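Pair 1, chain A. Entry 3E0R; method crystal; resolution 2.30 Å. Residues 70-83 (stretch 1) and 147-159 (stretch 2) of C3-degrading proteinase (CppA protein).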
# COMPACT_ATOMS: atom_id res chain seq x y z
N GLY A 70 15.01 7.06 -9.07
CA GLY A 70 14.02 8.09 -9.32
C GLY A 70 12.75 7.75 -8.60
O GLY A 70 12.75 7.04 -7.61
N ARG A 71 11.66 8.31 -9.09
CA ARG A 71 10.38 8.16 -8.47
C ARG A 71 9.99 6.70 -8.54
O ARG A 71 10.30 5.97 -9.53
CB ARG A 71 9.33 9.07 -9.12
CG ARG A 71 9.24 10.40 -8.47
CD ARG A 71 8.24 11.32 -9.15
NE ARG A 71 8.20 12.60 -8.45
CZ ARG A 71 7.25 13.52 -8.58
NH1 ARG A 71 6.21 13.33 -9.37
NH2 ARG A 71 7.36 14.65 -7.89
N LYS A 72 9.31 6.25 -7.49
CA LYS A 72 8.79 4.87 -7.46
C LYS A 72 7.38 4.93 -7.96
O LYS A 72 6.73 5.98 -7.88
CB LYS A 72 8.81 4.29 -6.04
CG LYS A 72 10.17 4.11 -5.42
CD LYS A 72 10.06 3.33 -4.08
CE LYS A 72 10.24 1.82 -4.26
NZ LYS A 72 9.98 1.01 -3.01
N LYS A 73 6.88 3.80 -8.45
CA LYS A 73 5.46 3.67 -8.83
C LYS A 73 4.57 4.02 -7.61
O LYS A 73 3.57 4.70 -7.72
CB LYS A 73 5.19 2.27 -9.36
CG LYS A 73 5.95 1.95 -10.64
CD LYS A 73 5.60 0.54 -11.14
CE LYS A 73 6.69 -0.08 -12.02
NZ LYS A 73 6.30 -1.40 -12.64
N LEU A 74 5.00 3.60 -6.42
CA LEU A 74 4.34 3.99 -5.18
C LEU A 74 4.91 5.34 -4.81
O LEU A 74 6.07 5.44 -4.46
CB LEU A 74 4.57 2.98 -4.03
CG LEU A 74 3.81 3.37 -2.72
CD1 LEU A 74 2.38 3.11 -2.85
CD2 LEU A 74 4.34 2.67 -1.52
N ALA A 75 4.10 6.37 -4.94
CA ALA A 75 4.44 7.71 -4.50
C ALA A 75 4.37 7.75 -2.95
O ALA A 75 5.38 8.01 -2.30
CB ALA A 75 3.52 8.76 -5.17
N ARG A 76 3.21 7.43 -2.38
CA ARG A 76 3.06 7.29 -0.91
C ARG A 76 2.00 6.25 -0.55
O ARG A 76 1.00 6.18 -1.20
CB ARG A 76 2.61 8.61 -0.29
CG ARG A 76 3.69 9.62 0.06
CD ARG A 76 3.21 10.58 1.16
NE ARG A 76 1.99 11.25 0.75
CZ ARG A 76 1.43 12.30 1.37
NH1 ARG A 76 1.96 12.83 2.46
NH2 ARG A 76 0.32 12.84 0.90
N LEU A 77 2.24 5.45 0.50
CA LEU A 77 1.21 4.64 1.14
C LEU A 77 0.60 5.43 2.23
O LEU A 77 1.31 5.97 3.06
CB LEU A 77 1.80 3.37 1.76
CG LEU A 77 0.84 2.20 2.09
CD1 LEU A 77 0.31 1.50 0.85
CD2 LEU A 77 1.58 1.20 3.02
N ILE A 78 -0.72 5.46 2.27
CA ILE A 78 -1.49 6.25 3.24
C ILE A 78 -2.27 5.31 4.15
O ILE A 78 -3.01 4.46 3.71
CB ILE A 78 -2.38 7.29 2.55
CG1 ILE A 78 -1.54 8.11 1.55
CG2 ILE A 78 -3.07 8.23 3.59
CD1 ILE A 78 -2.34 9.00 0.71
N VAL A 79 -2.00 5.42 5.43
CA VAL A 79 -2.60 4.54 6.45
C VAL A 79 -3.44 5.44 7.32
O VAL A 79 -2.92 6.25 8.05
CB VAL A 79 -1.52 3.82 7.26
CG1 VAL A 79 -2.15 2.89 8.30
CG2 VAL A 79 -0.55 3.04 6.31
N LYS A 80 -4.73 5.36 7.13
CA LYS A 80 -5.68 6.15 7.90
C LYS A 80 -6.08 5.34 9.08
O LYS A 80 -6.75 4.33 8.91
CB LYS A 80 -6.92 6.44 7.08
CG LYS A 80 -8.06 7.19 7.85
CD LYS A 80 -9.32 7.26 6.96
CE LYS A 80 -10.31 8.28 7.47
NZ LYS A 80 -10.08 8.47 8.91
N VAL A 81 -5.67 5.78 10.27
CA VAL A 81 -5.95 5.10 11.52
C VAL A 81 -7.26 5.63 12.13
O VAL A 81 -7.53 6.83 12.13
CB VAL A 81 -4.76 5.29 12.48
CG1 VAL A 81 -5.05 4.79 13.90
CG2 VAL A 81 -3.56 4.61 11.91
N GLU A 82 -8.09 4.71 12.63
CA GLU A 82 -9.35 5.06 13.34
C GLU A 82 -9.17 5.83 14.69
O GLU A 82 -9.72 6.91 14.84
CB GLU A 82 -10.18 3.79 13.62
CG GLU A 82 -11.53 4.04 14.28
CD GLU A 82 -12.46 4.80 13.35
OE1 GLU A 82 -12.18 4.80 12.12
OE2 GLU A 82 -13.48 5.37 13.83
N ASN A 83 -8.50 5.23 15.68
CA ASN A 83 -8.26 5.89 16.96
C ASN A 83 -6.97 6.74 16.85
O ASN A 83 -5.88 6.21 16.56
CB ASN A 83 -8.18 4.89 18.13
CG ASN A 83 -8.11 5.58 19.53
OD1 ASN A 83 -7.83 6.80 19.69
ND2 ASN A 83 -8.37 4.78 20.58
N SER A 147 -0.44 -1.99 18.93
CA SER A 147 -1.17 -2.53 17.80
C SER A 147 -2.27 -1.59 17.34
O SER A 147 -3.03 -1.09 18.16
CB SER A 147 -1.70 -3.92 18.11
OG SER A 147 -0.64 -4.86 17.93
N LEU A 148 -2.29 -1.30 16.03
CA LEU A 148 -3.36 -0.52 15.40
C LEU A 148 -4.57 -1.42 15.38
O LEU A 148 -4.53 -2.50 14.81
CB LEU A 148 -3.02 -0.08 13.96
CG LEU A 148 -1.94 1.00 13.78
CD1 LEU A 148 -1.69 1.28 12.32
CD2 LEU A 148 -2.25 2.32 14.55
N SER A 149 -5.65 -0.96 16.02
CA SER A 149 -6.89 -1.74 16.06
C SER A 149 -7.63 -1.79 14.72
O SER A 149 -7.98 -2.88 14.28
CB SER A 149 -7.83 -1.26 17.17
OG SER A 149 -8.49 -0.07 16.77
N LYS A 150 -7.83 -0.62 14.10
CA LYS A 150 -8.41 -0.45 12.76
C LYS A 150 -7.68 0.66 11.93
O LYS A 150 -7.46 1.78 12.37
CB LYS A 150 -9.91 -0.21 12.83
CG LYS A 150 -10.57 0.63 11.70
CD LYS A 150 -10.66 -0.06 10.35
CE LYS A 150 -11.72 0.54 9.42
NZ LYS A 150 -11.40 1.88 8.88
N PHE A 151 -7.32 0.29 10.71
CA PHE A 151 -6.80 1.22 9.71
C PHE A 151 -7.27 0.81 8.29
O PHE A 151 -7.71 -0.31 8.04
CB PHE A 151 -5.25 1.39 9.80
CG PHE A 151 -4.46 0.19 9.36
CD1 PHE A 151 -4.17 -0.03 8.02
CD2 PHE A 151 -3.98 -0.73 10.27
CE1 PHE A 151 -3.48 -1.14 7.59
CE2 PHE A 151 -3.27 -1.86 9.86
CZ PHE A 151 -3.04 -2.06 8.53
N GLU A 152 -7.11 1.77 7.36
CA GLU A 152 -7.56 1.66 5.98
C GLU A 152 -6.37 2.13 5.17
O GLU A 152 -5.80 3.17 5.46
CB GLU A 152 -8.77 2.59 5.75
CG GLU A 152 -9.86 2.06 4.88
CD GLU A 152 -11.25 1.88 5.62
OE1 GLU A 152 -11.99 2.91 5.75
OE2 GLU A 152 -11.62 0.72 6.03
N ILE A 153 -6.01 1.37 4.14
CA ILE A 153 -4.92 1.70 3.23
C ILE A 153 -5.47 2.44 2.05
O ILE A 153 -6.48 2.08 1.47
CB ILE A 153 -4.18 0.43 2.70
CG1 ILE A 153 -3.56 -0.36 3.83
CG2 ILE A 153 -3.09 0.75 1.60
CD1 ILE A 153 -2.66 0.31 4.64
N SER A 154 -4.81 3.51 1.67
CA SER A 154 -4.99 4.03 0.32
C SER A 154 -3.60 4.35 -0.19
O SER A 154 -2.60 4.08 0.49
CB SER A 154 -5.94 5.22 0.33
OG SER A 154 -5.48 6.28 1.12
N MSE A 155 -3.51 4.92 -1.39
CA MSE A 155 -2.17 5.24 -1.91
C MSE A 155 -2.14 6.32 -2.97
O MSE A 155 -3.13 6.58 -3.67
CB MSE A 155 -1.56 3.96 -2.48
CG MSE A 155 -2.23 3.53 -3.74
SE MSE A 155 -2.03 1.65 -3.98
CE MSE A 155 -3.66 1.08 -3.02
N GLU A 156 -0.98 6.94 -3.11
CA GLU A 156 -0.72 7.81 -4.23
C GLU A 156 0.23 7.05 -5.14
O GLU A 156 1.19 6.45 -4.65
CB GLU A 156 -0.11 9.11 -3.78
CG GLU A 156 -1.10 10.02 -3.14
CD GLU A 156 -0.50 10.97 -2.13
OE1 GLU A 156 0.74 11.10 -2.03
OE2 GLU A 156 -1.30 11.62 -1.44
N LEU A 157 -0.05 7.04 -6.45
CA LEU A 157 0.74 6.31 -7.43
C LEU A 157 1.32 7.26 -8.44
O LEU A 157 0.62 8.11 -8.91
CB LEU A 157 -0.11 5.26 -8.12
CG LEU A 157 -0.71 4.16 -7.25
CD1 LEU A 157 -1.38 3.13 -8.09
CD2 LEU A 157 0.31 3.49 -6.32
N HIS A 158 2.60 7.10 -8.76
CA HIS A 158 3.27 7.90 -9.75
C HIS A 158 3.06 7.28 -11.15
O HIS A 158 3.41 6.11 -11.40
CB HIS A 158 4.77 8.01 -9.43
CG HIS A 158 5.12 8.98 -8.34
ND1 HIS A 158 5.99 8.67 -7.32
CD2 HIS A 158 4.76 10.27 -8.15
CE1 HIS A 158 6.13 9.72 -6.54
NE2 HIS A 158 5.40 10.71 -7.02
N LEU A 159 2.48 8.08 -12.04
CA LEU A 159 2.09 7.59 -13.39
C LEU A 159 2.64 8.53 -14.47
O LEU A 159 2.34 9.74 -14.45
CB LEU A 159 0.56 7.45 -13.51
CG LEU A 159 -0.04 6.69 -14.72
CD1 LEU A 159 0.23 5.17 -14.66
CD2 LEU A 159 -1.54 6.93 -14.86
O HOH W 1 -9.23 3.82 9.37

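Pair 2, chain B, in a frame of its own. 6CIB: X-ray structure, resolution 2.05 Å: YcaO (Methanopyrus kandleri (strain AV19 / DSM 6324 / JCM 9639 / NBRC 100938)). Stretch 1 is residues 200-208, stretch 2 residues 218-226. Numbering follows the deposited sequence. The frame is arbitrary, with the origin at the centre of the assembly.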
# COMPACT_ATOMS: atom_id res chain seq x y z
N GLU B 200 -12.74 20.61 -1.62
CA GLU B 200 -11.43 21.05 -1.11
C GLU B 200 -10.47 21.47 -2.22
O GLU B 200 -9.57 22.30 -1.99
CB GLU B 200 -10.77 19.93 -0.29
CG GLU B 200 -11.47 19.57 1.00
CD GLU B 200 -11.60 20.74 1.96
OE1 GLU B 200 -10.57 21.38 2.28
OE2 GLU B 200 -12.75 21.02 2.37
N VAL B 201 -10.64 20.89 -3.40
CA VAL B 201 -9.78 21.16 -4.56
C VAL B 201 -10.64 21.64 -5.73
O VAL B 201 -11.65 22.31 -5.51
CB VAL B 201 -8.88 19.94 -4.91
CG1 VAL B 201 -7.74 19.80 -3.90
CG2 VAL B 201 -9.68 18.65 -4.99
N GLY B 202 -10.26 21.33 -6.97
CA GLY B 202 -11.08 21.65 -8.12
C GLY B 202 -11.93 20.46 -8.54
O GLY B 202 -13.15 20.58 -8.67
N ARG B 203 -11.26 19.33 -8.76
CA ARG B 203 -11.90 18.09 -9.20
C ARG B 203 -11.30 16.87 -8.51
O ARG B 203 -10.10 16.83 -8.23
CB ARG B 203 -11.81 17.93 -10.72
CG ARG B 203 -12.65 18.92 -11.53
CD ARG B 203 -13.49 18.21 -12.57
NE ARG B 203 -12.72 17.88 -13.77
CZ ARG B 203 -13.14 17.07 -14.75
NH1 ARG B 203 -14.34 16.49 -14.68
NH2 ARG B 203 -12.36 16.84 -15.80
N VAL B 204 -12.15 15.88 -8.24
CA VAL B 204 -11.69 14.56 -7.79
C VAL B 204 -12.25 13.53 -8.76
O VAL B 204 -13.47 13.37 -8.87
CB VAL B 204 -12.07 14.24 -6.33
CG1 VAL B 204 -11.69 12.80 -5.98
CG2 VAL B 204 -11.39 15.19 -5.35
N GLU B 205 -11.36 12.84 -9.45
CA GLU B 205 -11.72 11.90 -10.52
C GLU B 205 -11.40 10.47 -10.11
O GLU B 205 -10.31 10.21 -9.58
CB GLU B 205 -10.94 12.25 -11.79
CG GLU B 205 -11.26 13.60 -12.41
CD GLU B 205 -12.49 13.55 -13.29
OE1 GLU B 205 -12.55 12.69 -14.20
OE2 GLU B 205 -13.40 14.37 -13.08
N LEU B 206 -12.33 9.55 -10.35
CA LEU B 206 -12.14 8.13 -10.03
C LEU B 206 -11.90 7.30 -11.29
O LEU B 206 -12.51 7.55 -12.33
CB LEU B 206 -13.32 7.56 -9.23
CG LEU B 206 -13.55 8.11 -7.81
CD1 LEU B 206 -14.87 7.60 -7.25
CD2 LEU B 206 -12.40 7.76 -6.87
N ARG B 207 -10.99 6.33 -11.18
CA ARG B 207 -10.65 5.41 -12.27
C ARG B 207 -10.62 3.97 -11.78
O ARG B 207 -10.14 3.70 -10.67
CB ARG B 207 -9.27 5.75 -12.84
CG ARG B 207 -9.08 7.17 -13.37
CD ARG B 207 -9.98 7.51 -14.54
NE ARG B 207 -9.81 8.91 -14.93
CZ ARG B 207 -10.70 9.88 -14.71
NH1 ARG B 207 -11.86 9.61 -14.13
NH2 ARG B 207 -10.42 11.11 -15.10
N LEU B 208 -11.12 3.05 -12.61
CA LEU B 208 -10.89 1.63 -12.39
C LEU B 208 -9.66 1.19 -13.19
O LEU B 208 -9.69 1.17 -14.42
CB LEU B 208 -12.12 0.79 -12.74
CG LEU B 208 -12.06 -0.70 -12.34
CD1 LEU B 208 -12.20 -0.91 -10.83
CD2 LEU B 208 -13.11 -1.51 -13.08
N VAL B 218 -8.66 -2.58 -8.44
CA VAL B 218 -7.77 -1.47 -8.11
C VAL B 218 -8.39 -0.16 -8.62
O VAL B 218 -8.77 -0.06 -9.80
CB VAL B 218 -6.33 -1.67 -8.65
CG1 VAL B 218 -5.42 -0.52 -8.21
CG2 VAL B 218 -5.75 -3.00 -8.18
N VAL B 219 -8.51 0.81 -7.71
CA VAL B 219 -9.11 2.12 -8.01
C VAL B 219 -8.07 3.22 -7.81
O VAL B 219 -7.30 3.20 -6.85
CB VAL B 219 -10.38 2.38 -7.14
CG1 VAL B 219 -10.92 3.80 -7.29
CG2 VAL B 219 -11.48 1.39 -7.48
N GLY B 220 -8.04 4.16 -8.75
CA GLY B 220 -7.24 5.37 -8.63
C GLY B 220 -8.13 6.59 -8.52
O GLY B 220 -9.20 6.65 -9.12
N ALA B 221 -7.68 7.56 -7.71
CA ALA B 221 -8.32 8.87 -7.61
C ALA B 221 -7.29 9.93 -7.94
O ALA B 221 -6.17 9.89 -7.44
CB ALA B 221 -8.89 9.09 -6.22
N VAL B 222 -7.67 10.86 -8.81
CA VAL B 222 -6.78 11.97 -9.20
C VAL B 222 -7.47 13.31 -8.97
O VAL B 222 -8.69 13.43 -9.15
CB VAL B 222 -6.24 11.86 -10.66
CG1 VAL B 222 -5.23 10.73 -10.78
CG2 VAL B 222 -7.36 11.69 -11.68
N THR B 223 -6.69 14.29 -8.53
CA THR B 223 -7.22 15.63 -8.30
C THR B 223 -6.73 16.65 -9.32
O THR B 223 -5.61 16.56 -9.84
CB THR B 223 -6.95 16.15 -6.87
OG1 THR B 223 -5.55 16.32 -6.66
CG2 THR B 223 -7.53 15.20 -5.82
N GLU B 224 -7.61 17.60 -9.61
CA GLU B 224 -7.26 18.83 -10.29
C GLU B 224 -7.46 19.94 -9.27
O GLU B 224 -8.45 19.94 -8.53
CB GLU B 224 -8.18 19.02 -11.49
CG GLU B 224 -7.68 20.02 -12.52
CD GLU B 224 -8.57 20.10 -13.75
OE1 GLU B 224 -9.13 19.06 -14.17
OE2 GLU B 224 -8.70 21.21 -14.31
N ALA B 225 -6.52 20.87 -9.20
CA ALA B 225 -6.57 21.96 -8.23
C ALA B 225 -5.90 23.19 -8.82
O ALA B 225 -5.08 23.07 -9.75
CB ALA B 225 -5.89 21.56 -6.92
N GLU B 226 -6.22 24.36 -8.28
CA GLU B 226 -5.57 25.60 -8.74
C GLU B 226 -4.14 25.75 -8.21
O GLU B 226 -3.33 26.46 -8.81
CB GLU B 226 -6.44 26.84 -8.49
CG GLU B 226 -6.70 27.21 -7.04
CD GLU B 226 -7.59 28.44 -6.89
OE1 GLU B 226 -7.74 29.22 -7.86
OE2 GLU B 226 -8.15 28.64 -5.78

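What backbone arrangement do the two pairs share? Each is a pair of neighbouring antiparallel strands, and 14 central residues superpose with an RMSD of 0.6 Å. A:Arg76, A:Ile78 and A:Lys80 match B:Arg203, B:Glu205 and B:Arg207, and each forms a hydrogen-bonded pair with its partner across the ladder. In pair 1, A:Ile78 N donates to A:Ser154 O and A:Ser154 N to A:Ile78 O, both at 2.9 Å; at the matching place in pair 2, B:Glu205 N to B:Val222 O and B:Val222 N to B:Glu205 O are both 2.8 Å.

What happens where A:Arg76 and B:Arg203 meet their glutamates? In both pairs one carbonyl receives two successive amides. A:Glu156 O accepts from A:Ala75 N at 2.9 Å and from A:Arg76 N at 3.2 Å, within a beta bulge, and past it the pairing resumes with A:Leu74 and A:Leu157. Its counterpart B:Glu224 O accepts from B:Gly202 N at 2.8 Å and from B:Arg203 N at 2.9 Å. The matched residues A:Ala75 and B:Gly202 differ by a methyl group. The A:Ala75 methyl lies over one face of the A:His158 ring, with CB 3.1 Å from CE1 of A:His158, and A:Arg71 CD covers the opposite face; the ring is held by A:His158 ND1 donating to A:Lys72 O at 2.8 Å. At B:Gly202 an ideal CB would clash with B:Glu224 O, 2.9 Å away.

How do the matched arginine–glutamate pairs compare? A:Arg76 and A:Glu156 form a two-pronged salt bridge, with A:Arg76 NE to A:Glu156 OE1 and A:Arg76 NH2 to A:Glu156 OE2 both at 3.1 Å. B:Arg203 and B:Glu224 keep only a long bridge, B:Arg203 NE to B:Glu224 OE1 at 3.8 Å. Here the arginine also meets a charge on its own strand, with B:Arg203 NH1 2.8 Å from B:Glu205 OE2. The residue matching B:Glu205 is A:Ile78, which offers no charge and instead places CD1 3.5 Å from A:Glu156 OE2.

How is the other side of the sheet filled? A:Val79 and B:Leu206 have side-chain centres 0.6 Å apart, and their cross-strand partners A:Ile153 and B:Ala221 also match. The bulk is exchanged: the valine meets an isoleucine, A:Val79 CG2 to A:Ile153 CD1 at 3.8 Å, while the longer leucine meets an alanine, B:Leu206 CD2 to B:Ala221 CB at 3.8 Å. A larger residue on one strand is thus paired with a smaller one on the other, and the closest approach within each of these two residue pairs is the same.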